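Local coordinates for protein oxidoreductase (Bordetella pertussis, PDB 3Q2K) that probably oxidises the sugar of UDP-GlcNAcA with NAD as cofactor, a step required in making 2,3-diacetamido-2,3-dideoxy-D-mannuronic acid, at residues 44-55 / 321-330; 169-179 / 270-281. All coordinates share one frame; numbering follows the deposited sequence.

Contact 1 of 2, residues 44-55 / 321-330; sequences NHIGAIAQHGDR and HPLYYDNVIN. With NAI (1,4-dihydronicotinamide adenine dinucleotide), chain U.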
loop_
_atom_site.group_PDB
_atom_site.type_symbol
_atom_site.label_atom_id
_atom_site.label_comp_id
_atom_site.label_asym_id
_atom_site.label_seq_id
_atom_site.Cartn_x
_atom_site.Cartn_y
_atom_site.Cartn_z
ATOM N N ASN C 44 1.572 47.995 -3.702
ATOM C CA ASN C 44 2.865 47.799 -4.352
ATOM C C ASN C 44 2.685 47.739 -5.858
ATOM O O ASN C 44 3.612 48.026 -6.614
ATOM C CB ASN C 44 3.553 46.509 -3.906
ATOM C CG ASN C 44 3.488 46.326 -2.408
ATOM O OD1 ASN C 44 4.510 46.131 -1.757
ATOM N ND2 ASN C 44 2.283 46.424 -1.857
ATOM N N HIS C 45 1.494 47.324 -6.285
ATOM C CA HIS C 45 1.281 47.214 -7.720
ATOM C C HIS C 45 1.147 48.645 -8.216
ATOM O O HIS C 45 1.970 49.088 -9.021
ATOM C CB HIS C 45 0.044 46.380 -8.041
ATOM C CG HIS C 45 0.275 44.915 -7.851
ATOM N ND1 HIS C 45 0.850 44.133 -8.829
ATOM C CD2 HIS C 45 0.077 44.108 -6.782
ATOM C CE1 HIS C 45 0.976 42.899 -8.380
ATOM N NE2 HIS C 45 0.499 42.853 -7.148
ATOM N N ILE C 46 0.124 49.336 -7.717
ATOM C CA ILE C 46 -0.105 50.746 -8.028
ATOM C C ILE C 46 1.218 51.512 -8.048
ATOM O O ILE C 46 1.535 52.220 -9.000
ATOM C CB ILE C 46 -0.967 51.424 -6.950
ATOM C CG1 ILE C 46 -2.417 50.952 -7.008
ATOM C CG2 ILE C 46 -0.960 52.943 -7.110
ATOM C CD1 ILE C 46 -3.092 51.319 -5.698
ATOM N N GLY C 47 2.024 51.390 -7.000
ATOM C CA GLY C 47 3.328 52.039 -7.016
ATOM C C GLY C 47 4.406 51.480 -7.923
ATOM O O GLY C 47 5.366 52.164 -8.280
ATOM N N ALA C 48 4.296 50.210 -8.296
ATOM C CA ALA C 48 5.313 49.680 -9.194
ATOM C C ALA C 48 4.947 50.225 -10.567
ATOM O O ALA C 48 5.818 50.667 -11.317
ATOM C CB ALA C 48 5.349 48.160 -9.204
ATOM N N ILE C 49 3.654 50.204 -10.875
ATOM C CA ILE C 49 3.209 50.629 -12.198
ATOM C C ILE C 49 3.598 52.086 -12.421
ATOM O O ILE C 49 4.117 52.450 -13.478
ATOM C CB ILE C 49 1.696 50.483 -12.397
ATOM C CG1 ILE C 49 1.374 49.008 -12.643
ATOM C CG2 ILE C 49 1.283 51.333 -13.591
ATOM C CD1 ILE C 49 -0.057 48.586 -12.373
ATOM N N ALA C 50 3.355 52.886 -11.388
ATOM C CA ALA C 50 3.661 54.312 -11.360
ATOM C C ALA C 50 5.167 54.522 -11.446
ATOM O O ALA C 50 5.643 55.547 -11.926
ATOM C CB ALA C 50 3.103 54.949 -10.093
ATOM N N GLN C 51 5.942 53.537 -11.008
ATOM C CA GLN C 51 7.386 53.668 -11.128
ATOM C C GLN C 51 7.806 53.459 -12.583
ATOM O O GLN C 51 8.973 53.629 -12.923
ATOM C CB GLN C 51 8.068 52.678 -10.185
ATOM C CG GLN C 51 9.254 53.274 -9.452
ATOM C CD GLN C 51 9.239 52.924 -7.980
ATOM O OE1 GLN C 51 10.080 52.148 -7.536
ATOM N NE2 GLN C 51 8.284 53.459 -7.225
ATOM N N HIS C 52 6.869 53.118 -13.463
ATOM C CA HIS C 52 7.184 53.042 -14.885
ATOM C C HIS C 52 6.239 53.927 -15.687
ATOM O O HIS C 52 5.917 53.600 -16.830
ATOM C CB HIS C 52 7.071 51.603 -15.390
ATOM C CG HIS C 52 8.052 50.664 -14.760
ATOM N ND1 HIS C 52 9.222 50.284 -15.378
ATOM C CD2 HIS C 52 8.042 50.039 -13.559
ATOM C CE1 HIS C 52 9.897 49.475 -14.581
ATOM N NE2 HIS C 52 9.201 49.308 -13.471
ATOM N N GLY C 53 5.823 55.030 -15.073
ATOM C CA GLY C 53 4.883 55.984 -15.652
ATOM C C GLY C 53 5.067 56.294 -17.127
ATOM O O GLY C 53 4.117 56.663 -17.819
ATOM N N ASP C 54 6.287 56.110 -17.625
ATOM C CA ASP C 54 6.597 56.376 -19.027
ATOM C C ASP C 54 6.241 55.239 -19.982
ATOM O O ASP C 54 5.958 55.449 -21.163
ATOM C CB ASP C 54 8.074 56.755 -19.168
ATOM C CG ASP C 54 8.834 56.579 -17.872
ATOM O OD1 ASP C 54 10.071 56.750 -17.899
ATOM O OD2 ASP C 54 8.182 56.281 -16.847
ATOM N N ARG C 55 6.230 54.012 -19.472
ATOM C CA ARG C 55 5.881 52.895 -20.341
ATOM C C ARG C 55 4.503 52.306 -20.052
ATOM O O ARG C 55 3.903 51.588 -20.854
ATOM C CB ARG C 55 7.016 51.871 -20.342
ATOM C CG ARG C 55 8.285 52.499 -20.904
ATOM C CD ARG C 55 9.412 51.494 -21.047
ATOM N NE ARG C 55 9.631 50.903 -19.734
ATOM C CZ ARG C 55 10.109 49.679 -19.550
ATOM N NH1 ARG C 55 10.245 49.212 -18.317
ATOM N NH2 ARG C 55 10.427 48.938 -20.603
ATOM N N HIS C 321 8.035 44.411 -6.227
ATOM C CA HIS C 321 7.302 44.438 -7.486
ATOM C C HIS C 321 7.896 45.336 -8.573
ATOM O O HIS C 321 7.771 44.998 -9.750
ATOM C CB HIS C 321 5.818 44.735 -7.263
ATOM C CG HIS C 321 5.114 43.723 -6.416
ATOM N ND1 HIS C 321 5.259 43.673 -5.046
ATOM C CD2 HIS C 321 4.206 42.771 -6.736
ATOM C CE1 HIS C 321 4.474 42.728 -4.560
ATOM N NE2 HIS C 321 3.858 42.137 -5.569
ATOM N N PRO C 322 8.528 46.467 -8.213
ATOM C CA PRO C 322 8.986 47.387 -9.254
ATOM C C PRO C 322 9.858 46.658 -10.270
ATOM O O PRO C 322 9.730 46.844 -11.484
ATOM C CB PRO C 322 9.780 48.466 -8.497
ATOM C CG PRO C 322 9.825 48.006 -7.065
ATOM C CD PRO C 322 8.651 47.081 -6.881
ATOM N N LEU C 323 10.751 45.819 -9.757
ATOM C CA LEU C 323 11.607 44.986 -10.597
ATOM C C LEU C 323 10.873 43.947 -11.437
ATOM O O LEU C 323 11.227 43.711 -12.593
ATOM C CB LEU C 323 12.587 44.256 -9.682
ATOM C CG LEU C 323 13.746 45.191 -9.351
ATOM C CD1 LEU C 323 14.427 44.735 -8.068
ATOM C CD2 LEU C 323 14.640 45.177 -10.586
ATOM N N TYR C 324 9.875 43.289 -10.855
ATOM C CA TYR C 324 9.121 42.316 -11.638
ATOM C C TYR C 324 8.459 42.992 -12.833
ATOM O O TYR C 324 8.311 42.396 -13.899
ATOM C CB TYR C 324 8.052 41.624 -10.787
ATOM C CG TYR C 324 7.232 40.583 -11.525
ATOM C CD1 TYR C 324 6.048 40.930 -12.160
ATOM C CD2 TYR C 324 7.640 39.257 -11.608
ATOM C CE1 TYR C 324 5.282 39.991 -12.830
ATOM C CE2 TYR C 324 6.887 38.311 -12.286
ATOM C CZ TYR C 324 5.721 38.690 -12.916
ATOM O OH TYR C 324 4.937 37.772 -13.576
ATOM N N TYR C 325 7.966 44.212 -12.652
ATOM C CA TYR C 325 7.125 44.759 -13.709
ATOM C C TYR C 325 8.000 45.163 -14.884
ATOM O O TYR C 325 7.517 45.224 -16.014
ATOM C CB TYR C 325 6.331 45.972 -13.227
ATOM C CG TYR C 325 4.925 45.665 -12.774
ATOM C CD1 TYR C 325 3.860 45.628 -13.667
ATOM C CD2 TYR C 325 4.663 45.464 -11.429
ATOM C CE1 TYR C 325 2.571 45.376 -13.226
ATOM C CE2 TYR C 325 3.381 45.210 -10.985
ATOM C CZ TYR C 325 2.336 45.171 -11.880
ATOM O OH TYR C 325 1.073 44.910 -11.392
ATOM N N ASP C 326 9.269 45.456 -14.623
ATOM C CA ASP C 326 10.169 45.756 -15.730
ATOM C C ASP C 326 10.038 44.722 -16.838
ATOM O O ASP C 326 9.890 45.067 -18.010
ATOM C CB ASP C 326 11.639 45.783 -15.320
ATOM C CG ASP C 326 12.502 46.382 -16.414
ATOM O OD1 ASP C 326 12.011 47.305 -17.098
ATOM O OD2 ASP C 326 13.641 45.927 -16.646
ATOM N N ASN C 327 10.093 43.458 -16.430
ATOM C CA ASN C 327 10.030 42.306 -17.324
ATOM C C ASN C 327 8.674 42.160 -18.017
ATOM O O ASN C 327 8.601 41.901 -19.220
ATOM C CB ASN C 327 10.420 41.052 -16.531
ATOM C CG ASN C 327 10.046 39.765 -17.238
ATOM O OD1 ASN C 327 9.230 38.980 -16.757
ATOM N ND2 ASN C 327 10.630 39.552 -18.410
ATOM N N VAL C 328 7.588 42.324 -17.268
ATOM C CA VAL C 328 6.249 42.297 -17.849
ATOM C C VAL C 328 6.087 43.324 -18.970
ATOM O O VAL C 328 5.642 43.017 -20.079
ATOM C CB VAL C 328 5.222 42.623 -16.750
ATOM C CG1 VAL C 328 3.817 42.709 -17.314
ATOM C CG2 VAL C 328 5.275 41.569 -15.656
ATOM N N ILE C 329 6.489 44.556 -18.681
ATOM C CA ILE C 329 6.396 45.651 -19.640
ATOM C C ILE C 329 7.229 45.355 -20.885
ATOM O O ILE C 329 6.712 45.465 -21.999
ATOM C CB ILE C 329 6.834 46.980 -18.992
ATOM C CG1 ILE C 329 5.929 47.374 -17.820
ATOM C CG2 ILE C 329 6.838 48.088 -20.033
ATOM C CD1 ILE C 329 6.352 48.689 -17.164
ATOM N N ASN C 330 8.493 44.975 -20.702
ATOM C CA ASN C 330 9.327 44.463 -21.793
ATOM C C ASN C 330 8.616 43.396 -22.613
ATOM O O ASN C 330 8.437 43.573 -23.816
ATOM C CB ASN C 330 10.676 43.905 -21.328
ATOM C CG ASN C 330 11.543 44.966 -20.697
ATOM O OD1 ASN C 330 11.319 46.155 -20.910
ATOM N ND2 ASN C 330 12.525 44.548 -19.908
HETATM P PA NAI U . -6.521 41.288 0.660
HETATM O O1A NAI U . -7.659 40.860 1.502
HETATM O O2A NAI U . -5.809 42.522 1.414
HETATM O O5B NAI U . -6.907 42.113 -0.670
HETATM C C5B NAI U . -8.170 41.629 -1.112
HETATM C C4B NAI U . -8.919 42.545 -2.071
HETATM O O4B NAI U . -9.570 41.763 -3.082
HETATM C C3B NAI U . -9.958 43.120 -1.089
HETATM O O3B NAI U . -9.972 44.539 -1.261
HETATM C C2B NAI U . -11.219 42.325 -1.529
HETATM O O2B NAI U . -12.430 43.070 -1.380
HETATM C C1B NAI U . -10.919 42.251 -3.043
HETATM N N9A NAI U . -11.828 41.282 -3.631
HETATM C C8A NAI U . -12.387 40.188 -3.047
HETATM N N7A NAI U . -13.120 39.591 -3.946
HETATM C C5A NAI U . -13.100 40.240 -5.132
HETATM C C6A NAI U . -13.669 40.061 -6.408
HETATM N N6A NAI U . -14.484 38.983 -6.703
HETATM N N1A NAI U . -13.360 40.953 -7.345
HETATM C C2A NAI U . -12.542 41.966 -7.113
HETATM N N3A NAI U . -11.993 42.170 -5.935
HETATM C C4A NAI U . -12.230 41.328 -4.938
HETATM O O3 NAI U . -5.322 40.225 0.708
HETATM P PN NAI U . -4.031 40.555 -0.189
HETATM O O1N NAI U . -2.909 40.417 0.857
HETATM O O2N NAI U . -3.803 41.938 -0.832
HETATM O O5D NAI U . -3.874 39.284 -1.177
HETATM C C5D NAI U . -3.147 39.721 -2.318
HETATM C C4D NAI U . -3.084 38.608 -3.370
HETATM O O4D NAI U . -1.706 38.799 -3.756
HETATM C C3D NAI U . -3.166 37.189 -2.771
HETATM O O3D NAI U . -3.007 36.157 -3.736
HETATM C C2D NAI U . -1.855 37.181 -1.961
HETATM O O2D NAI U . -1.399 35.833 -1.924
HETATM C C1D NAI U . -0.923 37.869 -2.987
HETATM N N1N NAI U . 0.162 38.626 -2.369
HETATM C C2N NAI U . 1.346 38.548 -2.937
HETATM C C3N NAI U . 2.395 39.263 -2.373
HETATM C C7N NAI U . 3.734 39.175 -2.981
HETATM O O7N NAI U . 4.711 39.433 -2.308
HETATM N N7N NAI U . 3.825 38.775 -4.266
HETATM C C4N NAI U . 2.177 40.017 -1.221
HETATM C C5N NAI U . 0.907 40.031 -0.676
HETATM C C6N NAI U . -0.111 39.324 -1.287
#
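His45 ND1 and Tyr325 OH share a hydrogen bond of 2.7 Å, the phenol oxygen coming in at the edge of the imidazole. It joins helix 42-50, in the NAD-binding Rossmann fold, to helix 321-333, from the C-terminal part of the chain; the axes of segments 44-50 and 321-330 approach to 8.5 Å and cross at -57°. Either atom of that bond could be the donor. His321 adds an edge-to-face contact, presenting its CD2 edge over a face of His45 with the planes 60° apart. Histidine suits both places because each ring can pack against its neighbour and still offer NE2 to Glu122 OE1, and Glu122 itself binds NADH. Through His321, which lies against the nicotinamide amide (NE2 to N7N of the cofactor, 3.6 Å), the helix pair reaches the cofactor pocket.

At the closest backbone approach, Ala48 and Pro322, the small alanine lets the helices come together. Ala48 CB lies 3.7 Å from Pro322 CA and also touches Tyr325 CD2, while Ile49 lays CG1 over a face of the Tyr325 ring as a CH-pi contact.

Farther along, polar ends close the interface. His52 NE2 donates to Pro322 O at 3.2 Å, and Ile329 CD1 packs against CB and CG of the same histidine. The flat guanidinium of Arg55, with N-H groups pointing several ways, is well matched to its three acceptors: NH1 makes a salt bridge to Asp326 OD1 and also donates to His52 ND1, and the bend at chi3 (-57°) helps bring one face of the group against Ile329 CG2, which lies over its centre. In the guanidinium plane, NH2 gives a hydrogen bond of 2.9 Å to Asn330 OD1.

Contact 2 of 2, residues 169-179 / 270-281; sequences RFGRIYMVTVN and GSITILGEKGTV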
loop_
_atom_site.group_PDB
_atom_site.type_symbol
_atom_site.label_atom_id
_atom_site.label_comp_id
_atom_site.label_asym_id
_atom_site.label_seq_id
_atom_site.Cartn_x
_atom_site.Cartn_y
_atom_site.Cartn_z
ATOM N N ARG C 169 29.186 25.695 -11.916
ATOM C CA ARG C 169 30.148 25.879 -10.820
ATOM C C ARG C 169 29.988 25.026 -9.560
ATOM O O ARG C 169 30.929 24.867 -8.784
ATOM C CB ARG C 169 30.214 27.355 -10.429
ATOM C CG ARG C 169 30.580 28.244 -11.609
ATOM C CD ARG C 169 30.564 29.715 -11.212
ATOM N NE ARG C 169 31.535 29.964 -10.151
ATOM C CZ ARG C 169 31.540 31.016 -9.339
ATOM N NH1 ARG C 169 32.485 31.132 -8.410
ATOM N NH2 ARG C 169 30.584 31.932 -9.450
ATOM N N PHE C 170 28.803 24.489 -9.291
ATOM C CA PHE C 170 28.623 23.644 -8.118
ATOM C C PHE C 170 29.055 22.210 -8.349
ATOM O O PHE C 170 29.223 21.467 -7.382
ATOM C CB PHE C 170 27.158 23.550 -7.704
ATOM C CG PHE C 170 26.704 24.728 -6.911
ATOM C CD1 PHE C 170 26.849 24.726 -5.536
ATOM C CD2 PHE C 170 26.127 25.816 -7.532
ATOM C CE1 PHE C 170 26.387 25.793 -4.804
ATOM C CE2 PHE C 170 25.683 26.902 -6.807
ATOM C CZ PHE C 170 25.837 26.892 -5.436
ATOM N N GLY C 171 29.292 21.860 -9.607
ATOM C CA GLY C 171 29.377 20.443 -9.952
ATOM C C GLY C 171 28.063 19.767 -9.604
ATOM O O GLY C 171 27.001 20.389 -9.499
ATOM N N ARG C 172 28.151 18.462 -9.373
ATOM C CA ARG C 172 27.016 17.642 -8.958
ATOM C C ARG C 172 26.441 18.265 -7.690
ATOM O O ARG C 172 27.180 18.388 -6.720
ATOM C CB ARG C 172 27.567 16.254 -8.637
ATOM C CG ARG C 172 26.556 15.171 -8.320
ATOM C CD ARG C 172 25.605 15.088 -9.492
ATOM N NE ARG C 172 24.512 14.184 -9.166
ATOM C CZ ARG C 172 24.681 12.875 -9.030
ATOM N NH1 ARG C 172 23.639 12.093 -8.774
ATOM N NH2 ARG C 172 25.901 12.370 -9.148
ATOM N N ILE C 173 25.183 18.695 -7.698
ATOM C CA ILE C 173 24.477 19.204 -6.526
ATOM C C ILE C 173 24.029 18.098 -5.577
ATOM O O ILE C 173 23.409 17.115 -5.973
ATOM C CB ILE C 173 23.274 20.030 -6.977
ATOM C CG1 ILE C 173 23.815 21.139 -7.875
ATOM C CG2 ILE C 173 22.508 20.614 -5.797
ATOM C CD1 ILE C 173 23.551 22.469 -7.269
ATOM N N TYR C 174 24.329 18.221 -4.290
ATOM C CA TYR C 174 23.992 17.105 -3.410
ATOM C C TYR C 174 22.879 17.381 -2.413
ATOM O O TYR C 174 22.079 16.497 -2.126
ATOM C CB TYR C 174 25.183 16.747 -2.530
ATOM C CG TYR C 174 26.425 16.376 -3.299
ATOM C CD1 TYR C 174 26.359 15.449 -4.328
ATOM C CD2 TYR C 174 27.651 16.938 -2.967
ATOM C CE1 TYR C 174 27.507 15.106 -5.018
ATOM C CE2 TYR C 174 28.801 16.581 -3.641
ATOM C CZ TYR C 174 28.723 15.656 -4.660
ATOM O OH TYR C 174 29.857 15.317 -5.371
ATOM N N MET C 175 22.886 18.557 -1.795
ATOM C CA MET C 175 22.031 18.741 -0.628
ATOM C C MET C 175 21.468 20.153 -0.652
ATOM O O MET C 175 22.167 21.109 -0.988
ATOM C CB MET C 175 22.798 18.419 0.662
ATOM C CG MET C 175 22.272 19.065 1.943
ATOM S SD MET C 175 20.730 18.259 2.448
ATOM C CE MET C 175 21.195 16.528 2.426
ATOM N N VAL C 176 20.170 20.270 -0.408
ATOM C CA VAL C 176 19.531 21.579 -0.472
ATOM C C VAL C 176 18.597 21.736 0.714
ATOM O O VAL C 176 17.748 20.872 0.928
ATOM C CB VAL C 176 18.680 21.791 -1.733
ATOM C CG1 VAL C 176 18.052 23.169 -1.682
ATOM C CG2 VAL C 176 19.532 21.696 -2.978
ATOM N N THR C 177 18.789 22.797 1.493
ATOM C CA THR C 177 17.800 23.083 2.526
ATOM C C THR C 177 17.316 24.526 2.465
ATOM O O THR C 177 18.086 25.461 2.224
ATOM C CB THR C 177 18.374 22.899 3.940
ATOM O OG1 THR C 177 19.293 21.806 3.900
ATOM C CG2 THR C 177 17.235 22.561 4.897
ATOM N N VAL C 178 16.012 24.640 2.682
ATOM C CA VAL C 178 15.279 25.896 2.659
ATOM C C VAL C 178 14.462 26.059 3.939
ATOM O O VAL C 178 13.715 25.156 4.317
ATOM C CB VAL C 178 14.315 25.949 1.459
ATOM C CG1 VAL C 178 13.471 27.202 1.550
ATOM C CG2 VAL C 178 15.067 25.924 0.130
ATOM N N ASN C 179 14.586 27.213 4.590
ATOM C CA ASN C 179 13.902 27.478 5.853
ATOM C C ASN C 179 13.014 28.706 5.713
ATOM O O ASN C 179 13.493 29.758 5.301
ATOM C CB ASN C 179 14.965 27.805 6.914
ATOM C CG ASN C 179 15.655 26.561 7.459
ATOM O OD1 ASN C 179 15.180 25.443 7.259
ATOM N ND2 ASN C 179 16.796 26.731 8.121
ATOM N N GLY C 270 14.682 33.337 6.313
ATOM C CA GLY C 270 14.126 33.007 5.001
ATOM C C GLY C 270 15.340 32.592 4.199
ATOM O O GLY C 270 16.030 33.465 3.680
ATOM N N SER C 271 15.655 31.301 4.123
ATOM C CA SER C 271 16.988 30.977 3.613
ATOM C C SER C 271 17.007 29.748 2.715
ATOM O O SER C 271 16.056 28.968 2.727
ATOM C CB SER C 271 17.940 30.695 4.770
ATOM O OG SER C 271 17.485 29.503 5.388
ATOM N N ILE C 272 18.091 29.641 1.951
ATOM C CA ILE C 272 18.441 28.521 1.088
ATOM C C ILE C 272 19.932 28.205 1.157
ATOM O O ILE C 272 20.791 29.085 1.147
ATOM C CB ILE C 272 17.975 28.645 -0.372
ATOM C CG1 ILE C 272 18.357 27.370 -1.129
ATOM C CG2 ILE C 272 18.569 29.859 -1.072
ATOM C CD1 ILE C 272 17.356 27.053 -2.233
ATOM N N THR C 273 20.243 26.926 1.316
ATOM C CA THR C 273 21.627 26.479 1.358
ATOM C C THR C 273 21.738 25.423 0.269
ATOM O O THR C 273 20.919 24.498 0.257
ATOM C CB THR C 273 21.847 25.686 2.644
ATOM O OG1 THR C 273 21.871 26.605 3.737
ATOM C CG2 THR C 273 23.186 25.003 2.599
ATOM N N ILE C 274 22.690 25.586 -0.644
ATOM C CA ILE C 274 22.933 24.574 -1.660
ATOM C C ILE C 274 24.336 24.013 -1.514
ATOM O O ILE C 274 25.295 24.780 -1.528
ATOM C CB ILE C 274 22.715 25.159 -3.062
ATOM C CG1 ILE C 274 21.257 25.592 -3.197
ATOM C CG2 ILE C 274 22.967 24.134 -4.166
ATOM C CD1 ILE C 274 21.081 26.578 -4.337
ATOM N N LEU C 275 24.458 22.697 -1.393
ATOM C CA LEU C 275 25.774 22.084 -1.222
ATOM C C LEU C 275 26.108 21.214 -2.423
ATOM O O LEU C 275 25.292 20.365 -2.751
ATOM C CB LEU C 275 25.773 21.177 0.009
ATOM C CG LEU C 275 25.464 21.972 1.279
ATOM C CD1 LEU C 275 25.577 21.135 2.542
ATOM C CD2 LEU C 275 26.498 23.093 1.333
ATOM N N GLY C 276 27.255 21.417 -3.066
ATOM C CA GLY C 276 27.738 20.552 -4.136
ATOM C C GLY C 276 29.191 20.113 -4.102
ATOM O O GLY C 276 29.936 20.342 -3.150
ATOM N N GLU C 277 29.601 19.394 -5.138
ATOM C CA GLU C 277 30.940 18.824 -5.202
ATOM C C GLU C 277 32.024 19.896 -5.120
ATOM O O GLU C 277 33.033 19.690 -4.448
ATOM C CB GLU C 277 31.067 18.100 -6.537
ATOM C CG GLU C 277 32.293 17.231 -6.692
ATOM C CD GLU C 277 32.473 16.921 -8.164
ATOM O OE1 GLU C 277 31.468 16.965 -8.910
ATOM O OE2 GLU C 277 33.624 16.655 -8.567
ATOM N N LYS C 278 31.772 21.045 -5.740
ATOM C CA LYS C 278 32.783 22.091 -5.777
ATOM C C LYS C 278 32.220 23.458 -5.439
ATOM O O LYS C 278 32.838 24.444 -5.832
ATOM C CB LYS C 278 33.371 22.255 -7.181
ATOM C CG LYS C 278 33.322 21.059 -8.113
ATOM C CD LYS C 278 33.241 21.558 -9.548
ATOM C CE LYS C 278 34.520 21.275 -10.314
ATOM N NZ LYS C 278 34.309 21.605 -11.752
ATOM N N GLY C 279 31.078 23.521 -4.763
ATOM C CA GLY C 279 30.448 24.807 -4.487
ATOM C C GLY C 279 29.666 24.651 -3.193
ATOM O O GLY C 279 29.095 23.613 -2.872
ATOM N N THR C 280 29.639 25.700 -2.386
ATOM C CA THR C 280 28.800 25.729 -1.203
ATOM C C THR C 280 28.200 27.127 -1.131
ATOM O O THR C 280 28.891 28.137 -1.228
ATOM C CB THR C 280 29.705 25.498 0.006
ATOM O OG1 THR C 280 29.884 24.083 0.160
ATOM C CG2 THR C 280 29.091 26.178 1.225
ATOM N N VAL C 281 26.882 27.237 -1.045
ATOM C CA VAL C 281 26.273 28.559 -1.005
ATOM C C VAL C 281 25.153 28.567 0.028
ATOM O O VAL C 281 24.384 27.610 0.145
ATOM C CB VAL C 281 25.775 29.052 -2.383
ATOM C CG1 VAL C 281 24.771 30.182 -2.267
ATOM C CG2 VAL C 281 26.977 29.582 -3.155
HETATM O O HOH W 1 18.832 27.300 4.413
#
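Tyr174 and Met175 both give their backbone N-H to Leu275 O, at 2.8 and 3.2 Å: a classic beta bulge between antiparallel strands 173-181 and 269-276 of the C-terminal sheet. From the Met175-Leu275 pair of the bulge onward, Thr177-Thr273 and Asn179-Ser271 follow as regular hydrogen-bonded pairs. Before the strand, Glu277 N bonds to Arg172 O and Lys278 N to Phe170 O, fastening the turn between strands 269-276 and 279-284. Glycine suits positions 276 and 279 because Phe170 O lies close against Gly276 and the Phe170 ring edge against Gly279, leaving no room for a CB.

Apolar contacts gather on the face of Ile173, Val176, Val178, Ile272 and Ile274, where branched residues fit an extended strand. Ile272 CD1 is tight against Val178 CG2 (3.5 Å). Ile274 CG2, anti to the backbone N, is the branch that lies over a face of the Phe170 ring, and it meets Ile173 CD1 at 3.6 Å; Phe170 CZ reaches Val281 CG2. Helix 156-166 covers this side, touching Phe170, Ile274 and Val281.

On the opposite face Met175 CG runs alongside Leu275 CD1, and Phe181 of a second subunit packs on Leu275 and Thr177. Ser271 OG, bonded to Glu269, and Thr273 OG1 also lie here; one water donates to Thr177 O (3.0 Å) and Ser271 OG (2.8 Å), and is hydrogen-bonded to Thr273 OG1 at 3.2 Å.

In the fold
Contact 1 joins the two parts of the chain, setting helix 42-50 of the Rossmann fold against helix 321-333 of the C-terminal region, whereas contact 2 lies wholly within the C-terminal sheet. Their centres are 32 Å apart and their nearest atoms about 16 Å, so they do not touch. In sequence order, both segments of contact 2 (169-179 and 270-281) fall between 44-55 and 321-330: the chain leaves the nucleotide-binding fold, builds the large sheet and then returns to it. Contact 1 borders the NADH pocket, and contact 2 pairs central strands of a sheet whose face bearing Thr177 and Leu275 meets a second subunit: one beside the cofactor pocket, the other at a subunit interface.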